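PDB 3MPP: botulinum neurotoxin type G, which recognises and adheres to the nerve-cell surface through the receptor-binding domain, and delivers a zinc protease light chain into the host cytosol. Local coordinates for residues F285-A290 with I308-D313; N89-I94 with V105-N110; T75-N80 with I274-L279. The protein carries 4 engineered substitutions. All blocks are in the same frame, centred on the assembly; numbering follows the deposited sequence. Where two conformers were deposited one is given.

Contact 1 (F285-A290 with I308-D313)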
loop_
_atom_site.group_PDB
_atom_site.type_symbol
_atom_site.label_atom_id
_atom_site.label_comp_id
_atom_site.label_asym_id
_atom_site.label_seq_id
_atom_site.Cartn_x
_atom_site.Cartn_y
_atom_site.Cartn_z
ATOM N N PHE A 285 -13.887 10.433 -7.415
ATOM C CA PHE A 285 -13.184 10.934 -8.587
ATOM C C PHE A 285 -12.922 9.835 -9.588
ATOM O O PHE A 285 -12.768 8.667 -9.221
ATOM C CB PHE A 285 -11.808 11.492 -8.182
ATOM C CG PHE A 285 -11.873 12.728 -7.329
ATOM C CD1 PHE A 285 -11.826 13.990 -7.913
ATOM C CD2 PHE A 285 -11.951 12.632 -5.943
ATOM C CE1 PHE A 285 -11.881 15.143 -7.133
ATOM C CE2 PHE A 285 -12.004 13.782 -5.147
ATOM C CZ PHE A 285 -11.973 15.041 -5.756
ATOM N N ILE A 286 -12.833 10.224 -10.857
ATOM C CA ILE A 286 -12.307 9.344 -11.892
ATOM C C ILE A 286 -11.221 10.106 -12.643
ATOM O O ILE A 286 -11.458 11.194 -13.141
ATOM C CB ILE A 286 -13.385 8.897 -12.872
ATOM C CG1 ILE A 286 -14.420 8.033 -12.140
ATOM C CG2 ILE A 286 -12.758 8.143 -14.054
ATOM C CD1 ILE A 286 -15.640 7.708 -12.971
ATOM N N ILE A 287 -10.030 9.528 -12.710
ATOM C CA ILE A 287 -8.944 10.117 -13.477
ATOM C C ILE A 287 -9.114 9.828 -14.967
ATOM O O ILE A 287 -9.239 8.665 -15.375
ATOM C CB ILE A 287 -7.575 9.611 -12.965
ATOM C CG1 ILE A 287 -7.466 9.828 -11.443
ATOM C CG2 ILE A 287 -6.440 10.330 -13.661
ATOM C CD1 ILE A 287 -6.264 9.145 -10.842
ATOM N N LYS A 288 -9.106 10.889 -15.776
ATOM C CA LYS A 288 -9.243 10.767 -17.232
ATOM C C LYS A 288 -7.969 11.247 -17.926
ATOM O O LYS A 288 -7.326 12.202 -17.477
ATOM C CB LYS A 288 -10.414 11.637 -17.751
ATOM C CG LYS A 288 -11.761 11.375 -17.104
ATOM C CD LYS A 288 -12.208 9.923 -17.296
ATOM C CE LYS A 288 -12.497 9.640 -18.762
ATOM N NZ LYS A 288 -13.144 8.301 -18.940
ATOM N N LYS A 289 -7.630 10.617 -19.042
ATOM C CA LYS A 289 -6.537 11.100 -19.871
ATOM C C LYS A 289 -6.932 12.414 -20.509
ATOM O O LYS A 289 -7.988 12.516 -21.124
ATOM C CB LYS A 289 -6.187 10.087 -20.964
ATOM C CG LYS A 289 -5.532 8.820 -20.437
ATOM C CD LYS A 289 -5.330 7.795 -21.551
ATOM C CE LYS A 289 -5.156 6.397 -20.964
ATOM N NZ LYS A 289 -4.774 5.377 -22.002
ATOM N N ALA A 290 -6.088 13.425 -20.358
ATOM C CA ALA A 290 -6.361 14.706 -20.991
ATOM C C ALA A 290 -5.835 14.704 -22.422
ATOM O O ALA A 290 -6.499 15.195 -23.337
ATOM C CB ALA A 290 -5.746 15.837 -20.203
ATOM N N ILE A 308 -3.949 15.021 -17.102
ATOM C CA ILE A 308 -5.179 14.338 -16.737
ATOM C C ILE A 308 -6.285 15.322 -16.433
ATOM O O ILE A 308 -6.028 16.517 -16.221
ATOM C CB ILE A 308 -4.982 13.464 -15.467
ATOM C CG1 ILE A 308 -4.789 14.375 -14.243
ATOM C CG2 ILE A 308 -3.786 12.526 -15.650
ATOM C CD1 ILE A 308 -5.387 13.863 -12.981
ATOM N N TYR A 309 -7.519 14.824 -16.451
ATOM C CA TYR A 309 -8.631 15.533 -15.825
ATOM C C TYR A 309 -9.091 14.766 -14.603
ATOM O O TYR A 309 -8.977 13.540 -14.556
ATOM C CB TYR A 309 -9.846 15.624 -16.759
ATOM C CG TYR A 309 -9.588 16.174 -18.125
ATOM C CD1 TYR A 309 -9.126 17.471 -18.298
ATOM C CD2 TYR A 309 -9.861 15.414 -19.259
ATOM C CE1 TYR A 309 -8.925 17.999 -19.572
ATOM C CE2 TYR A 309 -9.661 15.937 -20.542
ATOM C CZ TYR A 309 -9.187 17.229 -20.683
ATOM O OH TYR A 309 -8.972 17.762 -21.938
ATOM N N LEU A 310 -9.672 15.477 -13.641
ATOM C CA LEU A 310 -10.314 14.803 -12.522
ATOM C C LEU A 310 -11.828 14.979 -12.666
ATOM O O LEU A 310 -12.348 16.067 -12.422
ATOM C CB LEU A 310 -9.808 15.370 -11.182
ATOM C CG LEU A 310 -8.365 15.004 -10.779
ATOM C CD1 LEU A 310 -7.931 15.682 -9.460
ATOM C CD2 LEU A 310 -8.224 13.472 -10.644
ATOM N N ASN A 311 -12.514 13.928 -13.116
ATOM C CA ASN A 311 -13.976 13.901 -13.145
ATOM C C ASN A 311 -14.487 13.572 -11.737
ATOM O O ASN A 311 -13.782 12.942 -10.943
ATOM C CB ASN A 311 -14.497 12.839 -14.126
ATOM C CG ASN A 311 -14.514 13.316 -15.585
ATOM O OD1 ASN A 311 -14.176 14.454 -15.892
ATOM N ND2 ASN A 311 -14.920 12.427 -16.488
ATOM N N ILE A 312 -15.712 13.986 -11.435
ATOM C CA ILE A 312 -16.343 13.636 -10.167
ATOM C C ILE A 312 -17.719 13.100 -10.522
ATOM O O ILE A 312 -18.499 13.791 -11.174
ATOM C CB ILE A 312 -16.516 14.857 -9.257
ATOM C CG1 ILE A 312 -15.148 15.456 -8.918
ATOM C CG2 ILE A 312 -17.344 14.479 -8.008
ATOM C CD1 ILE A 312 -15.221 16.847 -8.256
ATOM N N ASP A 313 -18.011 11.861 -10.125
ATOM C CA ASP A 313 -19.214 11.206 -10.644
ATOM C C ASP A 313 -20.283 10.953 -9.589
ATOM O O ASP A 313 -21.237 10.234 -9.854
ATOM C CB ASP A 313 -18.874 9.890 -11.364
ATOM C CG ASP A 313 -18.495 8.773 -10.391
ATOM O OD1 ASP A 313 -18.308 9.067 -9.192
ATOM O OD2 ASP A 313 -18.384 7.605 -10.826
#
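Phe-285 to Lys-289 pair with Ile-308 to Ile-312 as neighbouring antiparallel strands in the C-terminal receptor-binding subdomain, a beta-trefoil. Two hydrogen-bonded pairs, Ile-286 with Asn-311 and Lys-288 with Tyr-309, contribute four backbone bonds. The straightest runs from Lys-288 N to Tyr-309 O, 2.9 Å with 175° at the hydrogen. Ile-286 N instead reaches Asn-311 O from above its carbonyl plane, and the same oxygen receives a CA-H contact from Phe-285.

One face of the pair is apolar. The Phe-285 ring lies alongside Ile-312, with CE1 3.7 Å from Ile-312 CG1, and its CD1 approaches Leu-310 CB. Farther along, Ile-287 divides its branches: CG1 rests beside Leu-310 CD2 at 3.8 Å, while CG2 meets Ile-308 CD1 at 3.7 Å.

The other face, bearing Ile-286, Lys-288, Tyr-309 and Asn-311, is mixed. Lys-288 CG, anti to the carbonyl carbon (chi1 -55°), lies 3.4 Å from Asn-311 ND2; the chain bends beyond it. Its ammonium group continues to a salt bridge with Asp-237, whereas Asn-311 OD1 accepts a hydrogen bond from Arg-321. Ile-286 CD1 comes within 3.5 Å of Asp-313 OD2, which accepts a hydrogen bond from Gln-239, while OD1 salt-bridges Arg-284. At the other end the chain leaves the strand at Ala-290, whose methyl makes a CH-pi contact over the Tyr-309 ring: CB is 3.8 Å from the centroid, 14° off the normal. Arg-321 also engages this ring as a cation-pi partner.

Strand 239-244 flanks the pair beside 285-289, bonding to Phe-285 through Tyr-240. Strands 320-325 and 346-353 adjoin 308-312 through backbone bonds from Leu-310 to Val-322 and from Ile-308 to Leu-350; Val-322 also packs against Phe-285, Leu-310 and Ile-312.

Contact 2 (N89-I94 with V105-N110)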
loop_
_atom_site.group_PDB
_atom_site.type_symbol
_atom_site.label_atom_id
_atom_site.label_comp_id
_atom_site.label_asym_id
_atom_site.label_seq_id
_atom_site.Cartn_x
_atom_site.Cartn_y
_atom_site.Cartn_z
ATOM N N ASN A 89 -6.429 -16.668 15.946
ATOM C CA ASN A 89 -6.087 -17.716 14.977
ATOM C C ASN A 89 -4.767 -17.411 14.276
ATOM O O ASN A 89 -4.691 -16.520 13.431
ATOM C CB ASN A 89 -7.237 -17.921 13.980
ATOM C CG ASN A 89 -6.908 -18.914 12.842
ATOM O OD1 ASN A 89 -7.238 -18.654 11.686
ATOM N ND2 ASN A 89 -6.308 -20.056 13.171
ATOM N N GLU A 90 -3.722 -18.132 14.674
ATOM C CA GLU A 90 -2.438 -18.035 14.001
ATOM C C GLU A 90 -2.359 -19.090 12.913
ATOM O O GLU A 90 -2.645 -20.266 13.147
ATOM C CB GLU A 90 -1.268 -18.189 14.986
ATOM C CG GLU A 90 0.094 -18.021 14.310
ATOM C CD GLU A 90 1.270 -18.292 15.231
ATOM O OE1 GLU A 90 1.060 -18.426 16.450
ATOM O OE2 GLU A 90 2.408 -18.372 14.727
ATOM N N TYR A 91 -1.990 -18.668 11.713
ATOM C CA TYR A 91 -1.888 -19.599 10.600
ATOM C C TYR A 91 -0.608 -19.349 9.828
ATOM O O TYR A 91 -0.188 -18.212 9.657
ATOM C CB TYR A 91 -3.113 -19.507 9.673
ATOM C CG TYR A 91 -3.411 -18.113 9.157
ATOM C CD1 TYR A 91 -2.899 -17.672 7.937
ATOM C CD2 TYR A 91 -4.203 -17.239 9.895
ATOM C CE1 TYR A 91 -3.175 -16.380 7.460
ATOM C CE2 TYR A 91 -4.482 -15.959 9.438
ATOM C CZ TYR A 91 -3.970 -15.538 8.223
ATOM O OH TYR A 91 -4.249 -14.267 7.798
ATOM N N THR A 92 0.016 -20.434 9.390
ATOM C CA THR A 92 1.223 -20.362 8.591
ATOM C C THR A 92 0.844 -19.890 7.185
ATOM O O THR A 92 -0.254 -20.187 6.692
ATOM C CB THR A 92 1.883 -21.757 8.542
ATOM O OG1 THR A 92 2.111 -22.190 9.878
ATOM C CG2 THR A 92 3.210 -21.729 7.801
ATOM N N ILE A 93 1.729 -19.125 6.557
ATOM C CA ILE A 93 1.532 -18.728 5.170
ATOM C C ILE A 93 2.697 -19.179 4.296
ATOM O O ILE A 93 2.507 -19.496 3.128
ATOM C CB ILE A 93 1.324 -17.209 5.006
ATOM C CG1 ILE A 93 2.489 -16.423 5.589
ATOM C CG2 ILE A 93 0.006 -16.768 5.658
ATOM C CD1 ILE A 93 2.481 -14.950 5.162
ATOM N N ILE A 94 3.900 -19.197 4.869
ATOM C CA ILE A 94 5.089 -19.640 4.149
ATOM C C ILE A 94 5.942 -20.496 5.080
ATOM O O ILE A 94 6.179 -20.120 6.229
ATOM C CB ILE A 94 5.947 -18.456 3.658
ATOM C CG1 ILE A 94 5.096 -17.427 2.903
ATOM C CG2 ILE A 94 7.078 -18.959 2.764
ATOM C CD1 ILE A 94 5.818 -16.101 2.650
ATOM N N VAL A 105 6.824 -18.538 8.211
ATOM C CA VAL A 105 6.217 -17.237 8.383
ATOM C C VAL A 105 4.728 -17.473 8.638
ATOM O O VAL A 105 4.058 -18.207 7.897
ATOM C CB VAL A 105 6.425 -16.351 7.129
ATOM C CG1 VAL A 105 5.656 -15.035 7.258
ATOM C CG2 VAL A 105 7.910 -16.084 6.911
ATOM N N SER A 106 4.217 -16.883 9.710
ATOM C CA SER A 106 2.804 -17.028 10.036
ATOM C C SER A 106 2.154 -15.667 10.314
ATOM O O SER A 106 2.827 -14.660 10.542
ATOM C CB SER A 106 2.624 -17.973 11.226
ATOM O OG SER A 106 3.146 -17.401 12.406
ATOM N N ILE A 107 0.835 -15.647 10.269
ATOM C CA ILE A 107 0.091 -14.439 10.532
ATOM C C ILE A 107 -0.838 -14.736 11.695
ATOM O O ILE A 107 -1.415 -15.824 11.780
ATOM C CB ILE A 107 -0.706 -13.991 9.287
ATOM C CG1 ILE A 107 0.258 -13.457 8.216
ATOM C CG2 ILE A 107 -1.756 -12.948 9.670
ATOM C CD1 ILE A 107 -0.414 -12.997 6.936
ATOM N N LYS A 108 -0.925 -13.800 12.631
ATOM C CA LYS A 108 -1.910 -13.908 13.691
ATOM C C LYS A 108 -2.540 -12.535 13.883
ATOM O O LYS A 108 -2.006 -11.676 14.590
ATOM C CB LYS A 108 -1.277 -14.411 14.991
ATOM C CG LYS A 108 -2.288 -14.803 16.067
ATOM C CD LYS A 108 -1.584 -15.144 17.372
ATOM C CE LYS A 108 -2.543 -15.674 18.428
ATOM N NZ LYS A 108 -1.799 -15.945 19.693
ATOM N N GLY A 109 -3.672 -12.327 13.229
ATOM C CA GLY A 109 -4.346 -11.049 13.306
ATOM C C GLY A 109 -3.447 -9.963 12.758
ATOM O O GLY A 109 -3.031 -10.010 11.602
ATOM N N ASN A 110 -3.140 -8.990 13.606
ATOM C CA ASN A 110 -2.319 -7.860 13.226
ATOM C C ASN A 110 -0.838 -8.109 13.520
ATOM O O ASN A 110 -0.061 -7.166 13.681
ATOM C CB ASN A 110 -2.802 -6.604 13.941
ATOM C CG ASN A 110 -2.817 -6.768 15.449
ATOM O OD1 ASN A 110 -3.119 -7.849 15.967
ATOM N ND2 ASN A 110 -2.492 -5.696 16.163
HETATM O O HOH W 1 -5.665 -14.317 12.494
HETATM O O HOH W 2 -0.773 -18.584 18.569
#
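The Ser-106 hydroxyl donates a hydrogen bond to the Glu-90 carboxylate, OG to OE2 2.6 Å, meeting the oxygen on its anti side. Glu-90 reaches there with CG anti to the backbone N (chi1 -177°) and an extended chain. Its other oxygen, OE1, accepts from a water that in turn accepts from Lys-108 NZ; Glu-90 OE1 and Lys-108 NZ, 5.0 Å apart, are bridged by that water rather than in direct contact.

Tyr-91 and Ile-107 exchange two nearly straight backbone bonds, N to O in each direction. Ile-107 O also lies over one face of the Tyr-91 ring, 3.6 Å above its plane and toward the rim, and Ile-107 CG2 touches the Tyr-91 hydroxyl. These strands form the hairpin 90-98/103-108 in the concanavalin-like N-terminal receptor-binding subdomain, and a classic beta bulge interrupts their register. Ile-93 and Ile-94 both face Val-105, whose O takes two donors: Ile-93 N at 2.8 Å and Ile-94 N at 3.2 Å. Val-105 N returns a 2.6 Å bond to Ile-94 O. Beside the bulge, Ile-93 CD1 packs on Val-105 CG1 and Ile-107 CD1.

At the far end a second water joins the strands, donating to Asn-89 O at 2.6 Å and accepting from Gly-109 N. The Asn-89 amide is held separately, by Asn-188 O and Thr-190 N.

Contact 3 (T75-N80 with I274-L279)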
loop_
_atom_site.group_PDB
_atom_site.type_symbol
_atom_site.label_atom_id
_atom_site.label_comp_id
_atom_site.label_asym_id
_atom_site.label_seq_id
_atom_site.Cartn_x
_atom_site.Cartn_y
_atom_site.Cartn_z
ATOM N N THR A 75 -2.601 -8.034 3.549
ATOM C CA THR A 75 -3.573 -8.841 4.267
ATOM C C THR A 75 -4.818 -8.004 4.566
ATOM O O THR A 75 -4.711 -6.832 4.909
ATOM C CB THR A 75 -2.948 -9.421 5.575
ATOM O OG1 THR A 75 -3.964 -10.000 6.390
ATOM C CG2 THR A 75 -2.244 -8.344 6.362
ATOM N N PRO A 76 -5.998 -8.618 4.456
ATOM C CA PRO A 76 -7.267 -7.889 4.565
ATOM C C PRO A 76 -7.559 -7.386 5.973
ATOM O O PRO A 76 -7.141 -7.990 6.952
ATOM C CB PRO A 76 -8.323 -8.919 4.162
ATOM C CG PRO A 76 -7.628 -10.254 4.126
ATOM C CD PRO A 76 -6.171 -10.072 4.264
ATOM N N LYS A 77 -8.291 -6.281 6.052
ATOM C CA LYS A 77 -8.785 -5.764 7.321
ATOM C C LYS A 77 -9.570 -6.855 8.046
ATOM O O LYS A 77 -10.233 -7.674 7.422
ATOM C CB LYS A 77 -9.726 -4.583 7.063
ATOM C CG LYS A 77 -10.241 -3.889 8.311
ATOM C CD LYS A 77 -11.256 -2.784 7.915
ATOM C CE LYS A 77 -12.217 -2.491 9.062
ATOM N NZ LYS A 77 -13.112 -3.665 9.352
ATOM N N TYR A 78 -9.494 -6.850 9.367
ATOM C CA TYR A 78 -10.339 -7.694 10.199
ATOM C C TYR A 78 -11.819 -7.505 9.860
ATOM O O TYR A 78 -12.238 -6.445 9.382
ATOM C CB TYR A 78 -10.109 -7.327 11.664
ATOM C CG TYR A 78 -10.089 -5.824 11.906
ATOM C CD1 TYR A 78 -11.272 -5.096 12.047
ATOM C CD2 TYR A 78 -8.883 -5.133 11.994
ATOM C CE1 TYR A 78 -11.239 -3.711 12.290
ATOM C CE2 TYR A 78 -8.850 -3.761 12.211
ATOM C CZ TYR A 78 -10.021 -3.062 12.352
ATOM O OH TYR A 78 -9.957 -1.707 12.568
ATOM N N ASN A 79 -12.615 -8.546 10.060
ATOM C CA ASN A 79 -14.061 -8.380 10.021
ATOM C C ASN A 79 -14.519 -7.908 11.401
ATOM O O ASN A 79 -14.233 -8.547 12.421
ATOM C CB ASN A 79 -14.778 -9.679 9.624
ATOM C CG ASN A 79 -14.718 -9.960 8.124
ATOM O OD1 ASN A 79 -14.619 -9.047 7.295
ATOM N ND2 ASN A 79 -14.797 -11.237 7.772
ATOM N N ASN A 80 -15.215 -6.772 11.441
ATOM C CA ASN A 80 -15.647 -6.204 12.717
ATOM C C ASN A 80 -16.318 -7.230 13.634
ATOM O O ASN A 80 -16.064 -7.248 14.822
ATOM C CB ASN A 80 -16.610 -5.039 12.522
ATOM C CG ASN A 80 -15.963 -3.839 11.861
ATOM O OD1 ASN A 80 -14.741 -3.792 11.668
ATOM N ND2 ASN A 80 -16.789 -2.860 11.499
ATOM N N ILE A 274 -11.157 -2.800 18.456
ATOM C CA ILE A 274 -10.653 -2.074 17.293
ATOM C C ILE A 274 -11.259 -0.681 17.114
ATOM O O ILE A 274 -12.279 -0.338 17.713
ATOM C CB ILE A 274 -10.840 -2.897 15.989
ATOM C CG1 ILE A 274 -12.316 -3.218 15.756
ATOM C CG2 ILE A 274 -10.034 -4.182 16.031
ATOM C CD1 ILE A 274 -13.030 -2.180 14.910
ATOM N N ASN A 275 -10.608 0.108 16.276
ATOM C CA ASN A 275 -11.103 1.432 15.900
ATOM C C ASN A 275 -10.487 1.837 14.585
ATOM O O ASN A 275 -9.288 1.623 14.364
ATOM C CB ASN A 275 -10.728 2.475 16.955
ATOM C CG ASN A 275 -10.908 3.893 16.445
ATOM O OD1 ASN A 275 -12.032 4.382 16.328
ATOM N ND2 ASN A 275 -9.800 4.550 16.109
ATOM N N TYR A 276 -11.304 2.415 13.707
ATOM C CA TYR A 276 -10.828 2.948 12.435
ATOM C C TYR A 276 -11.749 4.042 11.939
ATOM O O TYR A 276 -12.944 4.031 12.228
ATOM C CB TYR A 276 -10.757 1.852 11.354
ATOM C CG TYR A 276 -12.090 1.239 10.980
ATOM C CD1 TYR A 276 -12.846 1.747 9.930
ATOM C CD2 TYR A 276 -12.581 0.119 11.665
ATOM C CE1 TYR A 276 -14.075 1.173 9.576
ATOM C CE2 TYR A 276 -13.803 -0.458 11.320
ATOM C CZ TYR A 276 -14.543 0.073 10.277
ATOM O OH TYR A 276 -15.747 -0.500 9.942
ATOM N N GLN A 277 -11.199 4.964 11.155
ATOM C CA GLN A 277 -12.032 5.928 10.450
ATOM C C GLN A 277 -12.385 5.417 9.067
ATOM O O GLN A 277 -11.573 4.751 8.426
ATOM C CB GLN A 277 -11.342 7.293 10.377
ATOM C CG GLN A 277 -11.423 8.036 11.723
ATOM C CD GLN A 277 -10.710 9.364 11.683
ATOM O OE1 GLN A 277 -9.832 9.585 10.843
ATOM N NE2 GLN A 277 -11.068 10.254 12.599
ATOM N N ASN A 278 -13.604 5.718 8.621
ATOM C CA ASN A 278 -14.054 5.357 7.270
ATOM C C ASN A 278 -13.294 6.083 6.154
ATOM O O ASN A 278 -12.917 7.241 6.311
ATOM C CB ASN A 278 -15.559 5.628 7.139
ATOM C CG ASN A 278 -16.378 4.648 7.935
ATOM O OD1 ASN A 278 -17.184 5.022 8.797
ATOM N ND2 ASN A 278 -16.148 3.375 7.679
ATOM N N LEU A 279 -13.105 5.384 5.034
ATOM C CA LEU A 279 -12.302 5.818 3.893
ATOM C C LEU A 279 -13.140 6.148 2.677
ATOM O O LEU A 279 -12.780 7.007 1.859
ATOM C CB LEU A 279 -11.342 4.692 3.484
ATOM C CG LEU A 279 -10.382 4.242 4.588
ATOM C CD1 LEU A 279 -9.411 3.211 4.046
ATOM C CD2 LEU A 279 -9.626 5.458 5.145
HETATM O O HOH W 3 -15.846 -2.742 8.384
HETATM O O HOH W 4 -7.740 -0.098 12.577
#
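Lys-77, Tyr-78 and Asn-80, from the loop after strand 67-74, meet Ile-274 and Tyr-276 on or beside the short strand 275-277, and CH-pi contacts carry most of the touch. Lys-77 crosses Tyr-276 at about a right angle and lays CE over one ring face, 3.7 Å from the centroid and nearest to Tyr-276 CE2. Ile-274 and Tyr-78 reach toward each other tip to tip: Ile-274 CG2 stands over the centre of the Tyr-78 ring, 3.9 Å from its centroid, while Ile-274 CD1 touches Tyr-78 CE1 at 3.5 Å. The opposite face of that ring is covered by CG of Lys-77, so the tyrosine is sandwiched between an aliphatic lysine chain of its own loop and an isoleucine of the other subdomain. The two tyrosines meet obliquely, the Tyr-78 hydroxyl 3.3 Å from Tyr-276 CD2.

This is a junction between the two halves of the receptor-binding domain, the concanavalin-like N-terminal subdomain supplying the loop and the beta-trefoil C-terminal subdomain the strand.

Hydrogen bonds of the lysine lie mainly within its own loop. A turn at chi4 (-66°) brings NZ to Tyr-78 O, 2.9 Å, and to Asn-80 OD1, 2.8 Å, the latter approached from above the amide plane. The bond to OD1 helps hold the Asn-80 amide, whose ND2 lies in plane at the edge of the Tyr-276 ring, amide and ring planes 39° apart.

Two waters bridge the segments. One accepts from Lys-77 NZ and bonds to Tyr-276 OH at 2.7 Å; another bonds to Tyr-78 OH and donates to Asn-275 O. Beyond the segments, Lys-77 shares a backbone hydrogen bond with Gly-428, while Asn-275 ties the strand to Lys-133 and Asn-135 of the N-terminal subdomain.

How the contacts relate
Contact 2 belongs to the N-terminal subdomain, contact 1 to the C-terminal one, and contact 3 spans the two. Contacts 1 and 2 lie on opposite sides of the chain's centre, their centres 40 Å apart. Contact 3 is closer to contact 2, with centres 18 Å and nearest atoms about 5 Å apart, than to contact 1, at 28 Å and about 10 Å. In sequence, contact 2 is nested inside the long loop that contact 3 closes, and contact 1 follows, strand 285-289 coming directly after strand 275-277. All three lie away from the inferred ganglioside-binding motif, Ser-400 to Tyr-403, which shares the C-terminal subdomain with contact 1.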